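Sn-glycerol-3-phosphate ABC transporter substrate-binding protein UspB (Mycobacterium tuberculosis, PDB 4MFI) binds glycerophosphocholine as the substrate-binding subunit of an ABC transporter, probably passing it to the membrane components for uptake. Local coordinates at residues P213-G218 and H377-D382; I327-V330 and T334-A337; P170-Q175 and D181-E186; D256-F261 and A277-S282. One frame throughout, in Å; residues are numbered along the deposited sequence.

How the contacts relate
Contact 1 lies closest to the centre of the chain and joins parts far apart in sequence, whereas the other three hold neighbouring or nearly neighbouring elements together. Contacts 1, 2 and 4 are buried; contact 3 is only partly so and sits about 25 Å from the chain centre. Helix 177-191 links contacts 1 and 3: it carries Trp183 of contact 3, and its Trp177 packs on Pro213, Ala216 and Phe217 of contact 1. Each of these two is built round a tryptophan beside an arginine, stacked flat in the deep contact and oblique in the outer one. Contact 2 relies on one amide-carbonyl bond between successive helices; contact 4 has no hydrogen bond across it and is mostly apolar packing.

Contact 1: P213-G218 and H377-D382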
loop_
_atom_site.group_PDB
_atom_site.type_symbol
_atom_site.label_atom_id
_atom_site.label_comp_id
_atom_site.label_asym_id
_atom_site.label_seq_id
_atom_site.Cartn_x
_atom_site.Cartn_y
_atom_site.Cartn_z
ATOM N N PRO A 213 -8.709 10.197 3.574
ATOM C CA PRO A 213 -9.670 11.256 3.883
ATOM C C PRO A 213 -11.089 10.736 4.006
ATOM O O PRO A 213 -11.817 11.225 4.862
ATOM C CB PRO A 213 -9.534 12.238 2.705
ATOM C CG PRO A 213 -8.656 11.575 1.718
ATOM C CD PRO A 213 -7.815 10.587 2.469
ATOM N N ASN A 214 -11.468 9.747 3.204
ATOM C CA ASN A 214 -12.787 9.157 3.341
ATOM C C ASN A 214 -12.990 8.637 4.774
ATOM O O ASN A 214 -13.944 9.022 5.459
ATOM C CB ASN A 214 -12.937 8.041 2.297
ATOM C CG ASN A 214 -14.371 7.605 2.088
ATOM O OD1 ASN A 214 -15.327 8.332 2.382
ATOM N ND2 ASN A 214 -14.524 6.404 1.545
ATOM N N TRP A 215 -12.072 7.797 5.243
ATOM C CA TRP A 215 -12.122 7.303 6.618
ATOM C C TRP A 215 -12.115 8.435 7.657
ATOM O O TRP A 215 -12.820 8.360 8.668
ATOM C CB TRP A 215 -10.931 6.390 6.890
ATOM C CG TRP A 215 -10.970 5.060 6.195
ATOM C CD1 TRP A 215 -12.076 4.366 5.770
ATOM C CD2 TRP A 215 -9.837 4.256 5.861
ATOM N NE1 TRP A 215 -11.687 3.175 5.193
ATOM C CE2 TRP A 215 -10.318 3.084 5.245
ATOM C CE3 TRP A 215 -8.454 4.414 6.030
ATOM C CZ2 TRP A 215 -9.464 2.080 4.793
ATOM C CZ3 TRP A 215 -7.611 3.417 5.585
ATOM C CH2 TRP A 215 -8.117 2.264 4.979
ATOM N N ALA A 216 -11.296 9.462 7.427
ATOM C CA ALA A 216 -11.181 10.571 8.368
ATOM C C ALA A 216 -12.511 11.296 8.560
ATOM O O ALA A 216 -12.788 11.843 9.636
ATOM C CB ALA A 216 -10.105 11.547 7.904
ATOM N N PHE A 217 -13.329 11.287 7.513
ATOM C CA PHE A 217 -14.641 11.934 7.530
ATOM C C PHE A 217 -15.761 10.967 7.916
ATOM O O PHE A 217 -16.935 11.340 7.908
ATOM C CB PHE A 217 -14.927 12.577 6.165
ATOM C CG PHE A 217 -14.285 13.928 5.976
ATOM C CD1 PHE A 217 -14.627 14.989 6.808
ATOM C CD2 PHE A 217 -13.364 14.153 4.954
ATOM C CE1 PHE A 217 -14.062 16.248 6.635
ATOM C CE2 PHE A 217 -12.789 15.419 4.769
ATOM C CZ PHE A 217 -13.139 16.464 5.613
ATOM N N GLY A 218 -15.397 9.733 8.270
ATOM C CA GLY A 218 -16.367 8.743 8.701
ATOM C C GLY A 218 -16.962 7.926 7.572
ATOM O O GLY A 218 -17.881 7.138 7.798
ATOM N N HIS A 377 -0.482 3.722 13.137
ATOM C CA HIS A 377 -1.694 4.513 12.967
ATOM C C HIS A 377 -2.304 4.294 11.597
ATOM O O HIS A 377 -2.931 5.172 11.017
ATOM C CB HIS A 377 -1.366 5.981 13.202
ATOM C CG HIS A 377 -0.687 6.222 14.507
ATOM N ND1 HIS A 377 -1.336 6.089 15.714
ATOM C CD2 HIS A 377 0.594 6.549 14.801
ATOM C CE1 HIS A 377 -0.492 6.348 16.697
ATOM N NE2 HIS A 377 0.686 6.627 16.170
ATOM N N THR A 378 -2.115 3.088 11.095
ATOM C CA THR A 378 -2.671 2.705 9.806
ATOM C C THR A 378 -3.824 1.720 9.991
ATOM O O THR A 378 -4.004 1.145 11.067
ATOM C CB THR A 378 -1.597 2.108 8.864
ATOM O OG1 THR A 378 -0.910 1.046 9.534
ATOM C CG2 THR A 378 -0.587 3.170 8.460
ATOM N N ARG A 379 -4.593 1.529 8.922
ATOM C CA ARG A 379 -5.822 0.746 8.947
ATOM C C ARG A 379 -5.819 -0.140 7.705
ATOM O O ARG A 379 -5.368 0.292 6.636
ATOM C CB ARG A 379 -7.025 1.721 8.929
ATOM C CG ARG A 379 -8.423 1.128 8.668
ATOM C CD ARG A 379 -9.527 2.175 8.915
ATOM N NE ARG A 379 -10.827 1.743 8.394
ATOM C CZ ARG A 379 -11.974 2.395 8.564
ATOM N NH1 ARG A 379 -12.020 3.513 9.282
ATOM N NH2 ARG A 379 -13.089 1.914 8.028
ATOM N N THR A 380 -6.300 -1.374 7.840
ATOM C CA THR A 380 -6.443 -2.260 6.680
ATOM C C THR A 380 -7.464 -1.698 5.690
ATOM O O THR A 380 -8.391 -0.960 6.062
ATOM C CB THR A 380 -6.816 -3.697 7.084
ATOM O OG1 THR A 380 -8.027 -3.666 7.842
ATOM C CG2 THR A 380 -5.704 -4.338 7.931
ATOM N N GLN A 381 -7.272 -2.021 4.419
ATOM C CA GLN A 381 -8.057 -1.403 3.359
ATOM C C GLN A 381 -9.490 -1.919 3.256
ATOM O O GLN A 381 -9.798 -3.032 3.678
ATOM C CB GLN A 381 -7.360 -1.590 2.018
ATOM C CG GLN A 381 -6.009 -0.912 1.927
ATOM C CD GLN A 381 -5.489 -0.914 0.514
ATOM O OE1 GLN A 381 -6.063 -0.255 -0.363
ATOM N NE2 GLN A 381 -4.423 -1.680 0.265
ATOM N N ASP A 382 -10.357 -1.098 2.678
ATOM C CA ASP A 382 -11.749 -1.501 2.462
ATOM C C ASP A 382 -11.828 -2.686 1.503
ATOM O O ASP A 382 -11.113 -2.737 0.499
ATOM C CB ASP A 382 -12.563 -0.335 1.903
ATOM C CG ASP A 382 -12.739 0.799 2.888
ATOM O OD1 ASP A 382 -12.567 0.611 4.118
ATOM O OD2 ASP A 382 -13.082 1.898 2.408
HETATM O O HOH W 1 -12.335 4.604 2.337
HETATM O O HOH W 2 -13.874 5.991 9.562
#
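The guanidinium of Arg379 lies flat on the indole of Trp215, the two planes only 9° apart. Its CZ sits 3.5 Å from the centroid of the Trp215 five-membered ring, a cation-pi contact, while the methylene CD of Arg379 stands 3.7 Å above the centroid of the six-membered ring as a CH-pi contact. The arginine reaches across because CG is anti to the backbone N (chi1 168°) and the chain then runs out extended over the ring. At the indole edge, Trp215 NE1 donates to Asp382 OD1 at 2.9 Å, with an N-H...O angle of 148°; the oxygen is met on its syn side but somewhat out of the carboxylate plane. The other oxygen, OD2, accepts from Tyr221 N and from a water held by Asn214 ND2. A second water links Trp215 O, 2.7 Å away, to Arg379 NH1 at 3.1 Å. In this two-lobed alpha/beta binding protein the contact ties the end of helix 211-216, closed by a Schellman motif at Gly218, to the loop before helix 383-386. With a cation over its face and a carboxylate at its N-H, the indole is fixed in position and rotation; the carboxylate of Asp382 probably helps offset the positive charge of Arg379.

Contact 2: I327-V330 and T334-A337; sequences IAFV and TNTA
Phe329 and Asn335 meet where two successive helices of the alpha/beta fold are joined by a short turn, helix 317-330 ending and helix 333-343 beginning. The packing is tight around the amide of Asn335. Its ND2 donates to Phe329 O at 2.9 Å in an almost straight bond of 171°, arriving from above the carbonyl plane rather than within it. The same nitrogen lies over one face of the Phe329 ring, displaced toward the rim, so a single residue offers both its backbone oxygen and its aromatic face to one NH2 group. The ring gets there by turning CG anti to the backbone N (chi1 180°). The other end of the amide is also fixed: OD1 accepts from Arg59 of helix 50-63, which holds the group against rotation.

The backbones are nearest at Val330 and Asn335, yet the Val330 side chain turns away, onto Leu56 and Leu309, and its carbonyl O meets Asn335 CB at 3.4 Å. The looser side is that of Thr336, which merely skirts the contact with its hydroxyl bonded to Val348 N, and of exposed Thr334. The amide and ring planes are tilted 60° apart, with ND2 coming within 3.2 Å of Phe329 CE2.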
loop_
_atom_site.group_PDB
_atom_site.type_symbol
_atom_site.label_atom_id
_atom_site.label_comp_id
_atom_site.label_asym_id
_atom_site.label_seq_id
_atom_site.Cartn_x
_atom_site.Cartn_y
_atom_site.Cartn_z
ATOM N N ILE A 327 10.634 -17.100 3.934
ATOM C CA ILE A 327 9.821 -15.901 4.102
ATOM C C ILE A 327 10.057 -15.263 5.464
ATOM O O ILE A 327 10.240 -14.049 5.552
ATOM C CB ILE A 327 8.324 -16.211 3.924
ATOM C CG1 ILE A 327 8.022 -16.544 2.462
ATOM C CG2 ILE A 327 7.471 -15.035 4.364
ATOM C CD1 ILE A 327 6.625 -17.071 2.254
ATOM N N ALA A 328 10.065 -16.078 6.516
ATOM C CA ALA A 328 10.267 -15.562 7.866
ATOM C C ALA A 328 11.664 -14.965 8.021
ATOM O O ALA A 328 11.851 -13.958 8.712
ATOM C CB ALA A 328 10.036 -16.660 8.902
ATOM N N PHE A 329 12.652 -15.581 7.380
ATOM C CA PHE A 329 14.018 -15.087 7.493
ATOM C C PHE A 329 14.203 -13.739 6.798
ATOM O O PHE A 329 14.754 -12.802 7.379
ATOM C CB PHE A 329 15.022 -16.109 6.952
ATOM C CG PHE A 329 16.444 -15.648 7.035
ATOM C CD1 PHE A 329 17.171 -15.809 8.206
ATOM C CD2 PHE A 329 17.051 -15.030 5.951
ATOM C CE1 PHE A 329 18.486 -15.369 8.289
ATOM C CE2 PHE A 329 18.356 -14.591 6.025
ATOM C CZ PHE A 329 19.077 -14.758 7.194
ATOM N N VAL A 330 13.741 -13.628 5.557
ATOM C CA VAL A 330 13.991 -12.400 4.806
ATOM C C VAL A 330 13.173 -11.222 5.329
ATOM O O VAL A 330 13.463 -10.069 4.996
ATOM C CB VAL A 330 13.822 -12.573 3.279
ATOM C CG1 VAL A 330 14.754 -13.664 2.764
ATOM C CG2 VAL A 330 12.361 -12.864 2.905
ATOM N N THR A 334 16.409 -7.608 11.262
ATOM C CA THR A 334 17.623 -7.192 10.564
ATOM C C THR A 334 17.385 -7.064 9.061
ATOM O O THR A 334 17.792 -6.087 8.419
ATOM C CB THR A 334 18.741 -8.237 10.783
ATOM O OG1 THR A 334 19.104 -8.262 12.168
ATOM C CG2 THR A 334 19.963 -7.912 9.958
ATOM N N ASN A 335 16.715 -8.057 8.500
ATOM C CA ASN A 335 16.603 -8.140 7.054
ATOM C C ASN A 335 15.563 -7.203 6.466
ATOM O O ASN A 335 15.762 -6.662 5.377
ATOM C CB ASN A 335 16.376 -9.588 6.628
ATOM C CG ASN A 335 17.598 -10.438 6.856
ATOM O OD1 ASN A 335 18.723 -9.932 6.838
ATOM N ND2 ASN A 335 17.396 -11.731 7.081
ATOM N N THR A 336 14.456 -6.992 7.172
ATOM C CA THR A 336 13.490 -6.012 6.691
ATOM C C THR A 336 14.059 -4.591 6.807
ATOM O O THR A 336 13.795 -3.743 5.959
ATOM C CB THR A 336 12.105 -6.136 7.385
ATOM O OG1 THR A 336 11.147 -5.346 6.667
ATOM C CG2 THR A 336 12.154 -5.672 8.838
ATOM N N ALA A 337 14.863 -4.345 7.838
ATOM C CA ALA A 337 15.549 -3.062 7.961
ATOM C C ALA A 337 16.468 -2.842 6.765
ATOM O O ALA A 337 16.449 -1.775 6.145
ATOM C CB ALA A 337 16.337 -2.992 9.262
#

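Contact 3: P170-Q175 and D181-E186; sequences PDRGPQ and DEWGPE
The loop that leads into helix 177-191 doubles back to meet the helix's own second turn, a local closure on the outer part of an alpha/beta lobe. Trp183 reaches from the helix into the concave side of the loop, and its six-membered ring makes every contact. Pro170 CD approaches Trp183 CZ2 at 3.9 Å, and further round the ring Pro174 CB is 4.0 Å from Trp183 CZ3. Between the two prolines comes Arg172, whose NH1 lies 3.4 Å from Trp183 CH2. The guanidinium is inclined 36° to the indole, so this is an oblique approach and not a stack.

Arg172 owes its place to the loop itself. Its CG stands between the backbone N and the carbonyl carbon (chi1 56°), and the chain then runs extended, folding the guanidinium back over its own segment. There Pro170 CG lies on one face and Gln175 CG on the opposite one, while NH2 forms a salt bridge with Glu179 of the helix. An inverse gamma turn centred on Asp171, with Arg172 N bonded to Pro170 O at 2.9 Å, supplies the bend. Asp171 itself is held by Lys161 and Tyr159.

No hydrogen bond crosses between the segments; the contact is made by packing against the indole. Trp164 adds to it from helix 161-166, its ring nearly perpendicular to that of Trp183. Past the tryptophan the helix kinks at Pro185. Within the loop, Arg172 NH1 donates to Gly173 O at 3.0 Å, and that oxygen lies close to the guanidinium plane.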
loop_
_atom_site.group_PDB
_atom_site.type_symbol
_atom_site.label_atom_id
_atom_site.label_comp_id
_atom_site.label_asym_id
_atom_site.label_seq_id
_atom_site.Cartn_x
_atom_site.Cartn_y
_atom_site.Cartn_z
ATOM N N PRO A 170 1.660 27.079 10.137
ATOM C CA PRO A 170 2.652 26.448 11.017
ATOM C C PRO A 170 3.406 25.360 10.254
ATOM O O PRO A 170 2.872 24.816 9.273
ATOM C CB PRO A 170 1.795 25.832 12.123
ATOM C CG PRO A 170 0.468 25.566 11.461
ATOM C CD PRO A 170 0.278 26.703 10.495
ATOM N N ASP A 171 4.629 25.053 10.680
ATOM C CA ASP A 171 5.459 24.083 9.966
ATOM C C ASP A 171 5.074 22.653 10.344
ATOM O O ASP A 171 5.767 21.977 11.112
ATOM C CB ASP A 171 6.943 24.338 10.224
ATOM C CG ASP A 171 7.841 23.420 9.414
ATOM O OD1 ASP A 171 7.367 22.847 8.406
ATOM O OD2 ASP A 171 9.024 23.275 9.782
ATOM N N ARG A 172 3.958 22.207 9.782
ATOM C CA ARG A 172 3.426 20.870 10.025
ATOM C C ARG A 172 2.376 20.571 8.971
ATOM O O ARG A 172 1.851 21.481 8.326
ATOM C CB ARG A 172 2.779 20.790 11.414
ATOM C CG ARG A 172 1.685 21.831 11.642
ATOM C CD ARG A 172 0.811 21.417 12.813
ATOM N NE ARG A 172 -0.174 22.425 13.190
ATOM C CZ ARG A 172 -1.378 22.542 12.632
ATOM N NH1 ARG A 172 -1.732 21.742 11.631
ATOM N NH2 ARG A 172 -2.220 23.478 13.056
ATOM N N GLY A 173 2.050 19.297 8.805
ATOM C CA GLY A 173 0.898 18.952 8.006
ATOM C C GLY A 173 -0.374 19.347 8.736
ATOM O O GLY A 173 -0.352 19.695 9.926
ATOM N N PRO A 174 -1.506 19.300 8.025
ATOM C CA PRO A 174 -2.793 19.631 8.643
ATOM C C PRO A 174 -3.221 18.613 9.706
ATOM O O PRO A 174 -2.944 17.409 9.583
ATOM C CB PRO A 174 -3.761 19.621 7.457
ATOM C CG PRO A 174 -3.122 18.669 6.461
ATOM C CD PRO A 174 -1.642 18.876 6.617
ATOM N N GLN A 175 -3.891 19.106 10.747
ATOM C CA GLN A 175 -4.409 18.282 11.837
ATOM C C GLN A 175 -5.672 17.541 11.432
ATOM O O GLN A 175 -5.999 16.490 11.988
ATOM C CB GLN A 175 -4.738 19.178 13.036
ATOM C CG GLN A 175 -3.535 19.642 13.847
ATOM C CD GLN A 175 -3.001 18.553 14.750
ATOM O OE1 GLN A 175 -3.558 17.453 14.817
ATOM N NE2 GLN A 175 -1.923 18.852 15.455
ATOM N N ASP A 181 -8.515 22.151 4.235
ATOM C CA ASP A 181 -9.437 22.794 3.312
ATOM C C ASP A 181 -9.540 24.300 3.582
ATOM O O ASP A 181 -9.710 25.104 2.655
ATOM C CB ASP A 181 -10.800 22.111 3.400
ATOM C CG ASP A 181 -11.808 22.712 2.458
ATOM O OD1 ASP A 181 -11.703 22.447 1.243
ATOM O OD2 ASP A 181 -12.700 23.450 2.935
ATOM N N GLU A 182 -9.399 24.688 4.843
ATOM C CA GLU A 182 -9.342 26.099 5.197
ATOM C C GLU A 182 -8.045 26.743 4.688
ATOM O O GLU A 182 -8.068 27.868 4.180
ATOM C CB GLU A 182 -9.486 26.256 6.715
ATOM C CG GLU A 182 -9.699 27.670 7.191
ATOM C CD GLU A 182 -11.001 28.259 6.709
ATOM O OE1 GLU A 182 -11.023 29.477 6.429
ATOM O OE2 GLU A 182 -12.000 27.512 6.613
ATOM N N TRP A 183 -6.928 26.017 4.797
ATOM C CA TRP A 183 -5.632 26.497 4.309
ATOM C C TRP A 183 -5.561 26.626 2.783
ATOM O O TRP A 183 -4.807 27.449 2.255
ATOM C CB TRP A 183 -4.522 25.531 4.716
ATOM C CG TRP A 183 -4.203 25.464 6.181
ATOM C CD1 TRP A 183 -4.736 26.219 7.193
ATOM C CD2 TRP A 183 -3.236 24.603 6.785
ATOM N NE1 TRP A 183 -4.164 25.863 8.395
ATOM C CE2 TRP A 183 -3.236 24.875 8.169
ATOM C CE3 TRP A 183 -2.371 23.621 6.289
ATOM C CZ2 TRP A 183 -2.395 24.204 9.064
ATOM C CZ3 TRP A 183 -1.531 22.963 7.174
ATOM C CH2 TRP A 183 -1.556 23.251 8.552
ATOM N N GLY A 184 -6.330 25.796 2.085
ATOM C CA GLY A 184 -6.200 25.643 0.643
ATOM C C GLY A 184 -6.193 26.929 -0.163
ATOM O O GLY A 184 -5.274 27.155 -0.950
ATOM N N PRO A 185 -7.221 27.781 0.014
ATOM C CA PRO A 185 -7.281 29.011 -0.783
ATOM C C PRO A 185 -6.096 29.946 -0.551
ATOM O O PRO A 185 -5.648 30.591 -1.501
ATOM C CB PRO A 185 -8.588 29.658 -0.316
ATOM C CG PRO A 185 -9.455 28.460 0.012
ATOM C CD PRO A 185 -8.501 27.511 0.696
ATOM N N GLU A 186 -5.578 30.013 0.673
ATOM C CA GLU A 186 -4.393 30.835 0.902
ATOM C C GLU A 186 -3.169 30.244 0.222
ATOM O O GLU A 186 -2.366 30.969 -0.368
ATOM C CB GLU A 186 -4.131 31.047 2.394
ATOM C CG GLU A 186 -2.893 31.894 2.696
ATOM C CD GLU A 186 -3.030 33.374 2.340
ATOM O OE1 GLU A 186 -4.038 33.790 1.724
ATOM O OE2 GLU A 186 -2.101 34.129 2.694
#

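Contact 4: D256-F261 and A277-S282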
loop_
_atom_site.group_PDB
_atom_site.type_symbol
_atom_site.label_atom_id
_atom_site.label_comp_id
_atom_site.label_asym_id
_atom_site.label_seq_id
_atom_site.Cartn_x
_atom_site.Cartn_y
_atom_site.Cartn_z
ATOM N N ASP A 256 1.418 12.894 -12.973
ATOM C CA ASP A 256 2.575 12.318 -12.288
ATOM C C ASP A 256 2.742 13.087 -10.991
ATOM O O ASP A 256 3.497 14.062 -10.919
ATOM C CB ASP A 256 3.839 12.411 -13.149
ATOM C CG ASP A 256 5.030 11.662 -12.543
ATOM O OD1 ASP A 256 5.081 11.475 -11.306
ATOM O OD2 ASP A 256 5.937 11.274 -13.307
ATOM N N ILE A 257 2.035 12.637 -9.962
ATOM C CA ILE A 257 1.903 13.421 -8.744
ATOM C C ILE A 257 3.229 13.692 -8.028
ATOM O O ILE A 257 3.467 14.814 -7.574
ATOM C CB ILE A 257 0.842 12.811 -7.791
ATOM C CG1 ILE A 257 0.476 13.800 -6.686
ATOM C CG2 ILE A 257 1.287 11.453 -7.237
ATOM C CD1 ILE A 257 -0.742 13.378 -5.910
ATOM N N ALA A 258 4.094 12.689 -7.942
ATOM C CA ALA A 258 5.377 12.865 -7.265
ATOM C C ALA A 258 6.213 13.899 -7.999
ATOM O O ALA A 258 6.824 14.780 -7.388
ATOM C CB ALA A 258 6.119 11.551 -7.180
ATOM N N ASN A 259 6.234 13.790 -9.318
ATOM C CA ASN A 259 6.952 14.742 -10.143
ATOM C C ASN A 259 6.349 16.156 -10.124
ATOM O O ASN A 259 7.077 17.152 -10.114
ATOM C CB ASN A 259 7.032 14.207 -11.564
ATOM C CG ASN A 259 8.119 14.845 -12.346
ATOM O OD1 ASN A 259 9.303 14.612 -12.100
ATOM N ND2 ASN A 259 7.733 15.668 -13.301
ATOM N N GLU A 260 5.025 16.254 -10.127
ATOM C CA GLU A 260 4.396 17.572 -10.049
ATOM C C GLU A 260 4.688 18.251 -8.720
ATOM O O GLU A 260 4.844 19.471 -8.658
ATOM C CB GLU A 260 2.890 17.483 -10.307
ATOM C CG GLU A 260 2.554 17.249 -11.775
ATOM C CD GLU A 260 1.075 17.388 -12.071
ATOM O OE1 GLU A 260 0.367 18.073 -11.303
ATOM O OE2 GLU A 260 0.621 16.812 -13.080
ATOM N N PHE A 261 4.772 17.468 -7.653
ATOM C CA PHE A 261 5.185 18.030 -6.378
ATOM C C PHE A 261 6.662 18.437 -6.408
ATOM O O PHE A 261 7.019 19.558 -6.027
ATOM C CB PHE A 261 4.939 17.071 -5.208
ATOM C CG PHE A 261 5.432 17.621 -3.909
ATOM C CD1 PHE A 261 4.706 18.605 -3.249
ATOM C CD2 PHE A 261 6.648 17.215 -3.377
ATOM C CE1 PHE A 261 5.168 19.160 -2.069
ATOM C CE2 PHE A 261 7.119 17.765 -2.197
ATOM C CZ PHE A 261 6.374 18.735 -1.537
ATOM N N ALA A 277 12.239 8.935 -1.855
ATOM C CA ALA A 277 13.608 9.038 -2.352
ATOM C C ALA A 277 13.691 9.878 -3.631
ATOM O O ALA A 277 14.593 10.712 -3.785
ATOM C CB ALA A 277 14.197 7.660 -2.574
ATOM N N GLY A 278 12.744 9.669 -4.542
ATOM C CA GLY A 278 12.721 10.402 -5.798
ATOM C C GLY A 278 12.462 11.888 -5.615
ATOM O O GLY A 278 13.106 12.729 -6.254
ATOM N N ILE A 279 11.511 12.216 -4.746
ATOM C CA ILE A 279 11.222 13.608 -4.435
ATOM C C ILE A 279 12.426 14.272 -3.766
ATOM O O ILE A 279 12.789 15.402 -4.098
ATOM C CB ILE A 279 9.958 13.719 -3.556
ATOM C CG1 ILE A 279 8.728 13.261 -4.356
ATOM C CG2 ILE A 279 9.785 15.140 -3.042
ATOM C CD1 ILE A 279 7.489 13.031 -3.517
ATOM N N THR A 280 13.063 13.560 -2.842
ATOM C CA THR A 280 14.238 14.100 -2.164
ATOM C C THR A 280 15.345 14.436 -3.164
ATOM O O THR A 280 16.008 15.472 -3.056
ATOM C CB THR A 280 14.772 13.118 -1.106
ATOM O OG1 THR A 280 13.732 12.834 -0.166
ATOM C CG2 THR A 280 15.968 13.720 -0.370
ATOM N N ALA A 281 15.532 13.566 -4.151
ATOM C CA ALA A 281 16.585 13.753 -5.144
ATOM C C ALA A 281 16.294 14.875 -6.144
ATOM O O ALA A 281 17.220 15.461 -6.701
ATOM C CB ALA A 281 16.849 12.448 -5.878
ATOM N N SER A 282 15.016 15.169 -6.365
ATOM C CA SER A 282 14.601 16.097 -7.418
ATOM C C SER A 282 14.209 17.490 -6.928
ATOM O O SER A 282 14.365 18.473 -7.655
ATOM C CB SER A 282 13.426 15.506 -8.202
ATOM O OG SER A 282 13.849 14.442 -9.028
#
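Two short helical pieces pack side by side, their backbones coming closest at Ala258 and Ile279, where the CA atoms are 6.5 Å apart. They belong to consecutive helices of an alpha/beta lobe: helix 257-262 leads through a loop to strand 268-272, and helix 276-282 connects that strand to strand 287-290. Both strands run antiparallel to the long strand 144-160. The first helix starts with Asp256 as its N-cap, OD1 accepting from Asn259 N at 3.3 Å, and the same first turn is closed by Glu260 N bonded to Asp256 O at 2.8 Å.

The close approach of the backbones goes with a small residue on one side. The side chain of Ala258 is just a methyl; Ile279 is directed toward the first helix, and the end of its longer branch, CD1, reaches to 4.2 Å from Ala258 CB. Its CG1 also rests 3.9 Å from Ala258 O. The branches of the isoleucine divide the work: CG1, anti to the carbonyl carbon (chi1 -66°), carries CD1 toward the alanine, while CG2 is left to meet Phe261. That ring swings in with its CG anti to the backbone N (chi1 177°), and the two side chains cross at about a right angle.

No hydrogen bond joins the segments, and the contact is mostly apolar packing. Phe287 of strand 287-290 touches both Phe261 and Ile279, extending the cluster onto the sheet. It is the edge of the Phe261 ring, not a face, that takes up the isoleucine methyl: Ile279 CG2 lies near the ring plane, 3.8 Å from Phe261 CD2 and equally 3.8 Å from Phe261 CE2.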